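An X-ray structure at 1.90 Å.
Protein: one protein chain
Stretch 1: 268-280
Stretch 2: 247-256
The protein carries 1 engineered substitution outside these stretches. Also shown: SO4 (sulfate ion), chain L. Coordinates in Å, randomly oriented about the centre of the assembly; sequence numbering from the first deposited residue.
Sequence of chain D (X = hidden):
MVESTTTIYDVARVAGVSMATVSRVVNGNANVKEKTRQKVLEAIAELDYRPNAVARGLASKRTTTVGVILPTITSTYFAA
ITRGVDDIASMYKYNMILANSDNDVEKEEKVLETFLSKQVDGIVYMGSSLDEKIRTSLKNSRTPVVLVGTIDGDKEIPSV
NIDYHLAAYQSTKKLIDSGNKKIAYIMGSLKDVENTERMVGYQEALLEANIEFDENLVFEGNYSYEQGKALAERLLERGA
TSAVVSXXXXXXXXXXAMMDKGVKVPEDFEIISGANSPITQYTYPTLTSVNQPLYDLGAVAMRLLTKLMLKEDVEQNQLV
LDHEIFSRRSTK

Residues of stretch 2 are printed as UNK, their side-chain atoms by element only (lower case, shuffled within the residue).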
# COMPACT_ATOMS: atom_id res chain seq x y z
N ASP D 268 27.84 -9.73 -0.49
CA ASP D 268 28.43 -9.13 0.72
C ASP D 268 27.43 -8.79 1.82
O ASP D 268 27.81 -8.56 2.98
CB ASP D 268 29.23 -7.88 0.34
CG ASP D 268 30.45 -8.20 -0.50
OD1 ASP D 268 30.95 -9.35 -0.45
OD2 ASP D 268 30.93 -7.32 -1.21
N PHE D 269 26.15 -8.70 1.46
CA PHE D 269 25.10 -8.40 2.44
C PHE D 269 23.78 -9.08 2.04
O PHE D 269 23.37 -8.97 0.89
CB PHE D 269 24.88 -6.90 2.66
CG PHE D 269 24.23 -6.59 4.00
CD1 PHE D 269 25.02 -6.29 5.11
CD2 PHE D 269 22.88 -6.66 4.15
CE1 PHE D 269 24.42 -6.07 6.36
CE2 PHE D 269 22.27 -6.47 5.39
CZ PHE D 269 23.06 -6.15 6.49
N GLU D 270 23.16 -9.77 2.99
CA GLU D 270 21.92 -10.52 2.75
C GLU D 270 20.82 -10.04 3.69
O GLU D 270 21.09 -9.64 4.81
CB GLU D 270 22.14 -12.00 3.00
CG GLU D 270 23.21 -12.69 2.14
CD GLU D 270 23.23 -14.19 2.36
OE1 GLU D 270 22.23 -14.87 2.07
OE2 GLU D 270 24.27 -14.70 2.88
N ILE D 271 19.59 -10.03 3.19
CA ILE D 271 18.43 -9.53 3.92
C ILE D 271 17.24 -10.53 3.81
O ILE D 271 16.93 -11.02 2.73
CB ILE D 271 17.96 -8.14 3.40
CG1 ILE D 271 19.08 -7.11 3.50
CG2 ILE D 271 16.73 -7.64 4.20
CD1 ILE D 271 18.78 -5.78 2.82
N ILE D 272 16.59 -10.78 4.94
CA ILE D 272 15.34 -11.54 4.97
C ILE D 272 14.30 -10.67 5.68
O ILE D 272 14.53 -10.21 6.79
CB ILE D 272 15.51 -12.92 5.69
CG1 ILE D 272 16.62 -13.74 5.03
CG2 ILE D 272 14.14 -13.69 5.67
CD1 ILE D 272 16.92 -15.09 5.70
N SER D 273 13.19 -10.41 5.01
CA SER D 273 12.07 -9.65 5.55
C SER D 273 11.04 -10.52 6.30
O SER D 273 11.12 -11.74 6.34
CB SER D 273 11.40 -8.86 4.41
OG SER D 273 10.52 -7.87 4.92
N GLY D 274 10.06 -9.85 6.90
CA GLY D 274 9.19 -10.45 7.87
C GLY D 274 7.80 -10.94 7.47
O GLY D 274 7.25 -11.77 8.21
N ALA D 275 7.21 -10.46 6.37
CA ALA D 275 5.82 -10.85 6.02
C ALA D 275 5.43 -11.07 4.54
O ALA D 275 4.39 -11.71 4.25
CB ALA D 275 4.81 -9.85 6.66
N ASN D 276 6.23 -10.57 3.61
CA ASN D 276 5.92 -10.62 2.19
C ASN D 276 4.60 -9.92 1.84
O ASN D 276 3.80 -10.44 1.07
CB ASN D 276 5.84 -12.08 1.72
CG ASN D 276 6.02 -12.21 0.25
OD1 ASN D 276 6.82 -11.50 -0.35
ND2 ASN D 276 5.26 -13.11 -0.36
N SER D 277 4.35 -8.78 2.48
CA SER D 277 3.22 -7.92 2.14
C SER D 277 3.29 -7.46 0.67
O SER D 277 4.35 -7.59 0.03
CB SER D 277 3.17 -6.71 3.11
OG SER D 277 4.27 -5.84 2.95
N PRO D 278 2.18 -6.92 0.14
CA PRO D 278 2.17 -6.52 -1.27
C PRO D 278 3.31 -5.65 -1.80
O PRO D 278 3.75 -5.89 -2.92
CB PRO D 278 0.78 -5.89 -1.45
CG PRO D 278 -0.06 -6.56 -0.40
CD PRO D 278 0.84 -6.79 0.76
N ILE D 279 3.85 -4.72 -1.00
CA ILE D 279 4.98 -3.91 -1.50
C ILE D 279 6.24 -4.69 -1.88
O ILE D 279 7.02 -4.20 -2.71
CB ILE D 279 5.41 -2.78 -0.52
CG1 ILE D 279 5.76 -3.30 0.89
CG2 ILE D 279 4.39 -1.69 -0.54
CD1 ILE D 279 6.69 -2.35 1.70
N THR D 280 6.46 -5.85 -1.25
CA THR D 280 7.67 -6.65 -1.48
C THR D 280 7.78 -7.14 -2.95
O THR D 280 8.87 -7.39 -3.43
CB THR D 280 7.75 -7.87 -0.51
OG1 THR D 280 6.77 -8.82 -0.89
CG2 THR D 280 7.50 -7.42 0.92
N UNK D 247 9.66 -6.08 9.86
CA UNK D 247 8.66 -5.34 9.05
C UNK D 247 9.15 -5.13 7.64
O UNK D 247 10.26 -4.73 7.42
c UNK D 247 8.32 -4.01 9.70
c UNK D 247 7.51 -3.86 13.22
c UNK D 247 7.71 -4.16 11.05
c UNK D 247 6.70 -4.95 11.49
n UNK D 247 8.21 -3.51 12.16
n UNK D 247 6.60 -4.74 12.84
N UNK D 248 8.28 -5.41 6.67
CA UNK D 248 8.65 -5.30 5.26
C UNK D 248 9.10 -3.89 4.86
O UNK D 248 10.03 -3.76 4.08
o UNK D 248 5.85 -7.43 4.34
c UNK D 248 7.45 -5.70 4.36
o UNK D 248 7.94 -8.07 4.70
c UNK D 248 7.08 -7.17 4.47
N UNK D 249 8.43 -2.85 5.34
CA UNK D 249 8.78 -1.48 4.98
C UNK D 249 10.21 -1.15 5.42
O UNK D 249 10.96 -0.52 4.68
c UNK D 249 6.52 -0.37 4.90
o UNK D 249 7.67 -0.81 7.00
c UNK D 249 7.86 -0.45 5.62
N UNK D 250 10.57 -1.60 6.60
CA UNK D 250 11.94 -1.46 7.12
C UNK D 250 12.99 -2.21 6.26
O UNK D 250 14.06 -1.69 5.96
c UNK D 250 13.41 -1.69 9.15
c UNK D 250 12.00 -1.87 8.60
c UNK D 250 10.96 -1.08 9.43
N UNK D 251 12.68 -3.45 5.89
CA UNK D 251 13.55 -4.29 5.06
C UNK D 251 13.80 -3.69 3.71
O UNK D 251 14.91 -3.78 3.22
c UNK D 251 12.96 -5.67 4.86
N UNK D 252 12.73 -3.16 3.11
CA UNK D 252 12.82 -2.53 1.81
C UNK D 252 13.70 -1.27 1.91
O UNK D 252 14.49 -1.01 0.98
c UNK D 252 10.62 -3.46 0.97
c UNK D 252 11.57 -1.46 -0.11
c UNK D 252 11.44 -2.19 1.20
N UNK D 253 13.57 -0.51 3.00
CA UNK D 253 14.45 0.62 3.29
C UNK D 253 15.92 0.26 3.44
O UNK D 253 16.78 0.93 2.86
N UNK D 254 16.20 -0.81 4.19
CA UNK D 254 17.56 -1.35 4.37
C UNK D 254 18.16 -1.76 3.02
O UNK D 254 19.29 -1.37 2.70
c UNK D 254 18.89 -4.40 6.44
c UNK D 254 17.56 -2.56 5.33
c UNK D 254 19.63 -2.03 6.57
c UNK D 254 18.95 -3.07 5.72
N UNK D 255 17.37 -2.46 2.21
CA UNK D 255 17.82 -2.88 0.87
C UNK D 255 18.11 -1.68 -0.04
O UNK D 255 19.16 -1.64 -0.68
c UNK D 255 16.80 -3.83 0.20
c UNK D 255 16.02 -5.28 -1.69
c UNK D 255 17.13 -4.37 -1.20
c UNK D 255 18.43 -5.12 -1.18
N UNK D 256 17.20 -0.70 -0.07
CA UNK D 256 17.38 0.52 -0.83
C UNK D 256 18.71 1.18 -0.51
O UNK D 256 19.44 1.63 -1.40
c UNK D 256 16.23 1.56 -0.59
o UNK D 256 15.05 1.22 -1.31
S SO4 L . 5.65 -5.15 16.16
O1 SO4 L . 5.16 -5.20 17.54
O2 SO4 L . 7.02 -4.64 16.16
O3 SO4 L . 5.61 -6.50 15.59
O4 SO4 L . 4.79 -4.25 15.38

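Position 247 carries one carbon and then a five-membered ring of three carbons and two nitrogens. The CA-to-CB bond points away from stretch 1, and the ring lies near a sulfate. This is His247, at the N-cap position of the helix. Its NE2 makes a weak hydrogen bond to sulfate O3 at 3.4 Å.

Position 248 has two carbons, the second carrying two oxygens. A carboxylate fits, because every group that bonds to these oxygens from stretch 1 is a donor: two hydroxyls and three backbone amides. The residue is Asp248. OD1 accepts from Ser273 OG at 2.6 Å, Ala275 N at 3.0 Å and Asn276 N at 3.2 Å. OD2 accepts from Ser277 N at 2.7 Å and Ser277 OG at 2.6 Å.

Position 249 has one carbon bearing one oxygen and one carbon. Its CA-to-CB bond points away, yet the terminal carbon lies 3.8 Å from Ile279 CD1. This is Thr249, whose hydroxyl is bonded elsewhere in the structure.

Position 250 has three carbons, branched at the first, and touches nothing on stretch 1. It is Val250.

Position 251 has a single carbon, CB, pointing toward stretch 1. It sits 3.3 Å from Ser273 OG and 4.3 Å from Ile271 CG2. This is Ala251.

Position 252 again has three carbons, branched at the first. One end carbon is 4.1 Å from Ile279 CD1. The residue is Val252.

Position 253 has no side-chain atoms. It is Gly253, and it makes no contact with stretch 1.

Position 254 has four carbons, forked at the second. One fork carbon reaches Ile271 CD1 at 3.9 Å and Phe269 CE2 at 4.1 Å. It is Leu254, with chi1 t and chi2 p.

Position 255 has the same four-carbon fork, but its CA-to-CB bond points sideways. Its CB is 3.8 Å from Ile271 CD1, and its CA is 3.6 Å from that same atom. It is Leu255.

Position 256 has one carbon and then one oxygen. Its CA-to-CB bond points away from stretch 1, and it makes no contact there. It is Ser256.

The contact joins a polar anchor to an apolar seam. The strand 270-272 and the helix run nearly antiparallel, at 167°, with a closest approach of 9.1 Å. At the start of the helix, Asp248 gathers residues 273 to 277 through five hydrogen bonds. Farther along, Ala251, Leu254 and Leu255 pack on Ile271, while Val252 meets Ile279. In all, 540 Å² is buried, both sides summed.

Stretch 2 247-256: HDTVAVGLLS
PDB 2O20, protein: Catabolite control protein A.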